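Long-range contacts in nuclear inclusion protein A (PDB 1Q31), which probably acts as a trypsin-like cysteine protease that cleaves the viral polyprotein at specific glutamine-containing sites: residues Gly137-His142 and Val209-His214; Ser170-Thr175 and Asn236-Ser241. The protein carries 1 engineered substitution. All coordinates share one frame; numbering follows the deposited sequence.

Interaction 1: Gly137-His142 and Val209-His214; sequences GIFWKH and VLWGGH
Phe139 carries its ring toward His214 because CG stands anti to the carbonyl carbon and beside the backbone N (chi1 -77°). His214 makes the same choice in a more twisted form (chi1 -35°), and its imidazole meets the phenyl ring. The pair is a T-shaped stack: the edge of Phe139 points at the face of His214, with the planes at 89° and the centroids 5.8 Å apart. The nearest atoms of the two rings are Phe139 CD2 and His214 CD2, at 4.1 Å. Further round the phenyl rim, Phe139 CE2 lies 3.8 Å from Trp211 CB. The Trp211 indole turns off from Phe139, and Val209 CG2 lies over the centre of one face. Trp211 to His214 form a type I' turn, the tight link of the two-residue hairpin between strands 208-211 and 214-217. Trp211 N bonds to His214 O at 3.0 Å. The turn thus presents Gly212 to Ile138, whose branched side chain lies against it, though the spacing there is doubtful in the model. Nearby, Trp140 NE1 makes a bent bond to Gly137 O at 2.8 Å, from above the carbonyl plane. His214 NE2 is held by Ser134 OG, which helps to fix the imidazole's rotation.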
loop_
_atom_site.group_PDB
_atom_site.type_symbol
_atom_site.label_atom_id
_atom_site.label_comp_id
_atom_site.label_asym_id
_atom_site.label_seq_id
_atom_site.Cartn_x
_atom_site.Cartn_y
_atom_site.Cartn_z
ATOM N N GLY A 137 5.055 14.946 6.445
ATOM C CA GLY A 137 4.899 14.587 5.047
ATOM C C GLY A 137 4.709 13.090 4.950
ATOM O O GLY A 137 4.776 12.511 3.868
ATOM N N ILE A 138 4.487 12.474 6.108
ATOM C CA ILE A 138 4.261 11.044 6.197
ATOM C C ILE A 138 2.973 10.741 5.464
ATOM O O ILE A 138 2.996 10.187 4.362
ATOM C CB ILE A 138 4.140 10.610 7.655
ATOM C CG1 ILE A 138 5.508 10.740 8.324
ATOM C CG2 ILE A 138 3.574 9.201 7.746
ATOM C CD1 ILE A 138 6.644 10.098 7.550
ATOM N N PHE A 139 1.852 11.096 6.084
ATOM C CA PHE A 139 0.556 10.904 5.457
ATOM C C PHE A 139 0.275 12.133 4.603
ATOM O O PHE A 139 0.830 13.198 4.841
ATOM C CB PHE A 139 -0.545 10.789 6.504
ATOM C CG PHE A 139 -0.609 9.456 7.183
ATOM C CD1 PHE A 139 -0.765 8.296 6.447
ATOM C CD2 PHE A 139 -0.562 9.369 8.565
ATOM C CE1 PHE A 139 -0.876 7.071 7.081
ATOM C CE2 PHE A 139 -0.672 8.147 9.208
ATOM C CZ PHE A 139 -0.829 6.996 8.467
ATOM N N TRP A 140 -0.578 11.968 3.601
ATOM C CA TRP A 140 -0.983 13.055 2.732
ATOM C C TRP A 140 -2.477 12.957 2.560
ATOM O O TRP A 140 -3.074 11.877 2.675
ATOM C CB TRP A 140 -0.304 12.983 1.380
ATOM C CG TRP A 140 1.077 13.524 1.399
ATOM C CD1 TRP A 140 2.112 13.118 2.196
ATOM C CD2 TRP A 140 1.609 14.513 0.526
ATOM N NE1 TRP A 140 3.264 13.788 1.864
ATOM C CE2 TRP A 140 2.987 14.650 0.837
ATOM C CE3 TRP A 140 1.062 15.296 -0.494
ATOM C CZ2 TRP A 140 3.826 15.543 0.161
ATOM C CZ3 TRP A 140 1.891 16.182 -1.163
ATOM C CH2 TRP A 140 3.264 16.297 -0.835
ATOM N N LYS A 141 -3.073 14.103 2.266
ATOM C CA LYS A 141 -4.503 14.191 2.134
ATOM C C LYS A 141 -4.982 14.124 0.691
ATOM O O LYS A 141 -4.343 14.661 -0.218
ATOM C CB LYS A 141 -4.953 15.499 2.798
ATOM C CG LYS A 141 -4.259 15.772 4.148
ATOM C CD LYS A 141 -4.413 17.239 4.618
ATOM C CE LYS A 141 -5.484 17.427 5.711
ATOM N NZ LYS A 141 -5.075 16.943 7.076
ATOM N N HIS A 142 -6.103 13.431 0.503
ATOM C CA HIS A 142 -6.761 13.292 -0.807
ATOM C C HIS A 142 -8.263 13.049 -0.546
ATOM O O HIS A 142 -8.639 12.577 0.546
ATOM C CB HIS A 142 -6.124 12.140 -1.666
ATOM C CG HIS A 142 -6.506 10.744 -1.250
ATOM N ND1 HIS A 142 -5.590 9.836 -0.766
ATOM C CD2 HIS A 142 -7.700 10.096 -1.262
ATOM C CE1 HIS A 142 -6.200 8.694 -0.494
ATOM N NE2 HIS A 142 -7.480 8.826 -0.785
ATOM N N VAL A 209 -1.177 3.019 16.911
ATOM C CA VAL A 209 0.210 3.459 16.759
ATOM C C VAL A 209 0.298 4.870 16.217
ATOM O O VAL A 209 -0.569 5.309 15.486
ATOM C CB VAL A 209 1.024 2.507 15.813
ATOM C CG1 VAL A 209 0.104 1.805 14.843
ATOM C CG2 VAL A 209 2.059 3.299 15.039
ATOM N N LEU A 210 1.366 5.572 16.571
ATOM C CA LEU A 210 1.568 6.944 16.121
ATOM C C LEU A 210 2.433 7.025 14.863
ATOM O O LEU A 210 3.565 6.532 14.843
ATOM C CB LEU A 210 2.212 7.776 17.239
ATOM C CG LEU A 210 1.381 8.138 18.481
ATOM C CD1 LEU A 210 0.767 6.907 19.128
ATOM C CD2 LEU A 210 2.277 8.849 19.469
ATOM N N TRP A 211 1.889 7.647 13.820
ATOM C CA TRP A 211 2.602 7.824 12.554
ATOM C C TRP A 211 2.459 9.244 12.040
ATOM O O TRP A 211 1.475 9.900 12.327
ATOM C CB TRP A 211 2.067 6.884 11.475
ATOM C CG TRP A 211 2.705 5.551 11.436
ATOM C CD1 TRP A 211 4.045 5.276 11.408
ATOM C CD2 TRP A 211 2.036 4.298 11.372
ATOM N NE1 TRP A 211 4.247 3.922 11.331
ATOM C CE2 TRP A 211 3.028 3.298 11.307
ATOM C CE3 TRP A 211 0.690 3.919 11.367
ATOM C CZ2 TRP A 211 2.715 1.941 11.233
ATOM C CZ3 TRP A 211 0.379 2.569 11.292
ATOM C CH2 TRP A 211 1.388 1.597 11.228
ATOM N N GLY A 212 3.442 9.695 11.270
ATOM C CA GLY A 212 3.424 11.030 10.699
ATOM C C GLY A 212 2.606 12.102 11.392
ATOM O O GLY A 212 2.133 13.040 10.744
ATOM N N GLY A 213 2.435 11.974 12.704
ATOM C CA GLY A 213 1.677 12.966 13.436
ATOM C C GLY A 213 0.327 12.522 13.969
ATOM O O GLY A 213 -0.144 13.052 14.964
ATOM N N HIS A 214 -0.321 11.553 13.343
ATOM C CA HIS A 214 -1.637 11.147 13.834
ATOM C C HIS A 214 -1.645 9.808 14.542
ATOM O O HIS A 214 -0.728 8.989 14.389
ATOM C CB HIS A 214 -2.654 11.066 12.687
ATOM C CG HIS A 214 -2.451 12.088 11.616
ATOM N ND1 HIS A 214 -3.501 12.762 11.026
ATOM C CD2 HIS A 214 -1.328 12.521 10.993
ATOM C CE1 HIS A 214 -3.034 13.564 10.087
ATOM N NE2 HIS A 214 -1.718 13.437 10.046
#

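Interaction 2: Ser170-Thr175 and Asn236-Ser241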
loop_
_atom_site.group_PDB
_atom_site.type_symbol
_atom_site.label_atom_id
_atom_site.label_comp_id
_atom_site.label_asym_id
_atom_site.label_seq_id
_atom_site.Cartn_x
_atom_site.Cartn_y
_atom_site.Cartn_z
ATOM N N SER A 170 -8.068 6.557 7.006
ATOM C CA SER A 170 -9.187 7.464 6.831
ATOM C C SER A 170 -9.573 7.992 8.198
ATOM O O SER A 170 -9.382 7.300 9.201
ATOM C CB SER A 170 -10.368 6.707 6.239
ATOM O OG SER A 170 -11.437 7.591 5.969
ATOM N N ASN A 171 -10.108 9.211 8.245
ATOM C CA ASN A 171 -10.553 9.763 9.524
ATOM C C ASN A 171 -11.792 8.938 9.887
ATOM O O ASN A 171 -12.246 8.112 9.087
ATOM C CB ASN A 171 -10.935 11.237 9.407
ATOM C CG ASN A 171 -12.258 11.432 8.717
ATOM O OD1 ASN A 171 -13.217 10.729 9.000
ATOM N ND2 ASN A 171 -12.324 12.404 7.819
ATOM N N PHE A 172 -12.352 9.177 11.064
ATOM C CA PHE A 172 -13.497 8.419 11.545
ATOM C C PHE A 172 -14.874 8.611 10.884
ATOM O O PHE A 172 -15.647 7.655 10.784
ATOM C CB PHE A 172 -13.613 8.614 13.047
ATOM C CG PHE A 172 -12.692 9.676 13.604
ATOM C CD1 PHE A 172 -12.324 10.789 12.838
ATOM C CD2 PHE A 172 -12.258 9.607 14.931
ATOM C CE1 PHE A 172 -11.555 11.807 13.377
ATOM C CE2 PHE A 172 -11.492 10.628 15.478
ATOM C CZ PHE A 172 -11.140 11.728 14.704
ATOM N N THR A 173 -15.202 9.820 10.436
ATOM C CA THR A 173 -16.491 10.037 9.767
ATOM C C THR A 173 -16.371 9.525 8.329
ATOM O O THR A 173 -17.376 9.318 7.646
ATOM C CB THR A 173 -16.875 11.541 9.713
ATOM O OG1 THR A 173 -16.178 12.183 8.635
ATOM C CG2 THR A 173 -16.518 12.226 11.025
ATOM N N ASN A 174 -15.132 9.323 7.889
ATOM C CA ASN A 174 -14.838 8.864 6.541
ATOM C C ASN A 174 -14.999 10.000 5.541
ATOM O O ASN A 174 -15.561 9.792 4.468
ATOM C CB ASN A 174 -15.770 7.711 6.134
ATOM C CG ASN A 174 -15.336 6.351 6.699
ATOM O OD1 ASN A 174 -16.182 5.476 6.927
ATOM N ND2 ASN A 174 -14.022 6.158 6.902
ATOM N N THR A 175 -14.517 11.195 5.881
ATOM C CA THR A 175 -14.622 12.335 4.969
ATOM C C THR A 175 -13.277 12.978 4.670
ATOM O O THR A 175 -13.213 14.037 4.044
ATOM C CB THR A 175 -15.576 13.415 5.516
ATOM O OG1 THR A 175 -14.986 14.066 6.655
ATOM C CG2 THR A 175 -16.910 12.772 5.917
ATOM N N ASN A 236 -2.998 16.830 14.852
ATOM C CA ASN A 236 -3.978 16.326 13.859
ATOM C C ASN A 236 -5.063 15.321 14.292
ATOM O O ASN A 236 -5.011 14.749 15.380
ATOM C CB ASN A 236 -3.212 15.757 12.671
ATOM C CG ASN A 236 -1.766 16.184 12.673
ATOM O OD1 ASN A 236 -0.973 15.689 13.464
ATOM N ND2 ASN A 236 -1.417 17.122 11.802
ATOM N N GLU A 237 -6.032 15.093 13.410
ATOM C CA GLU A 237 -7.145 14.202 13.714
ATOM C C GLU A 237 -6.905 12.700 13.701
ATOM O O GLU A 237 -6.119 12.185 12.910
ATOM C CB GLU A 237 -8.330 14.511 12.792
ATOM C CG GLU A 237 -8.127 14.208 11.297
ATOM C CD GLU A 237 -9.457 14.026 10.559
ATOM O OE1 GLU A 237 -9.469 13.944 9.311
ATOM O OE2 GLU A 237 -10.501 13.962 11.241
ATOM N N LEU A 238 -7.603 12.001 14.591
ATOM C CA LEU A 238 -7.501 10.552 14.676
ATOM C C LEU A 238 -7.807 9.966 13.300
ATOM O O LEU A 238 -8.437 10.626 12.469
ATOM C CB LEU A 238 -8.522 9.984 15.668
ATOM C CG LEU A 238 -8.473 10.247 17.172
ATOM C CD1 LEU A 238 -9.659 9.554 17.852
ATOM C CD2 LEU A 238 -7.168 9.717 17.731
ATOM N N VAL A 239 -7.366 8.727 13.074
ATOM C CA VAL A 239 -7.601 8.019 11.816
ATOM C C VAL A 239 -7.533 6.522 12.068
ATOM O O VAL A 239 -7.010 6.081 13.096
ATOM C CB VAL A 239 -6.533 8.335 10.757
ATOM C CG1 VAL A 239 -6.564 9.801 10.391
ATOM C CG2 VAL A 239 -5.168 7.935 11.286
ATOM N N TYR A 240 -8.071 5.749 11.130
ATOM C CA TYR A 240 -8.029 4.302 11.237
ATOM C C TYR A 240 -7.533 3.768 9.900
ATOM O O TYR A 240 -7.729 4.392 8.857
ATOM C CB TYR A 240 -9.408 3.724 11.621
ATOM C CG TYR A 240 -10.439 3.675 10.523
ATOM C CD1 TYR A 240 -10.817 2.450 9.955
ATOM C CD2 TYR A 240 -11.029 4.841 10.042
ATOM C CE1 TYR A 240 -11.756 2.381 8.927
ATOM C CE2 TYR A 240 -11.971 4.793 9.005
ATOM C CZ TYR A 240 -12.330 3.553 8.450
ATOM O OH TYR A 240 -13.243 3.493 7.412
ATOM N N SER A 241 -6.845 2.635 9.950
ATOM C CA SER A 241 -6.298 2.008 8.761
ATOM C C SER A 241 -7.386 1.276 8.005
ATOM O O SER A 241 -8.163 0.533 8.588
ATOM C CB SER A 241 -5.187 1.023 9.152
ATOM O OG SER A 241 -3.945 1.680 9.351
#
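The substrate-binding cleft of this 3C-type protease is occupied here by a C-terminal peptide of the protein, and residues Glu237-Ser241 are part of that bound peptide. Ser170, at the end of strand 163-170, pairs antiparallel with Tyr240 as a hydrogen-bonded pair. Ser170 N donates to Tyr240 O at 2.9 Å, and Tyr240 N donates to Ser170 O at 2.8 Å. Both side chains lie on the same face of the sheet, where Ser170 CB is 3.7 Å from Tyr240 CE2. The Tyr240 ring reaches the loop because its CG sits between the backbone N and the carbonyl carbon (chi1 76°). Asn174 ND2 comes in at the ring edge and donates to Tyr240 OH at 2.8 Å, nearly straight at 163°. The same nitrogen also donates to Ser170 OG at 3.1 Å, and both acceptors lie near the amide plane. Ser170 OG is also hydrogen-bonded to Asn177. Tyr240 OH is bonded as well to Asp148, so more than one partner grips the hydroxyl. At the other end, Glu237 extends its carboxylate past Asn171 to the edge of the Phe172 ring. Its OE1 is bonded to Tyr178 OH. Leu238 O lies over one face of Phe172, off toward the rim, and the Leu238 side chain lies beside the ring, its spacing doubtful. Through its backbone, Val239 bonds to strand 214-217. Glu237, Tyr240 and the C-terminal Gln242 match the Glu, Tyr and Gln of the known recognition sequence at P6, P3 and P1, and the extended peptide added as a strand to the enzyme is typical of product or substrate binding in trypsin-like proteases.

Overall arrangement
Both contacts belong to the same mixed sheet, with centres about 11 Å apart. Strand 214-217 connects them: it follows the turn of interaction 1 and pairs in parallel with the peptide strand 239-241 of interaction 2. They also touch directly, where His214 ND1 probably bonds to Glu237 O. Interaction 1 is buried and depends on rings and apolar side chains, without a polar bond between its two segments. Interaction 2 is partly buried at the cleft. There, backbone pairing is joined by an amide-to-hydroxyl bond. The first joins pieces of the protease domain itself. The second holds the bound C-terminal peptide against it.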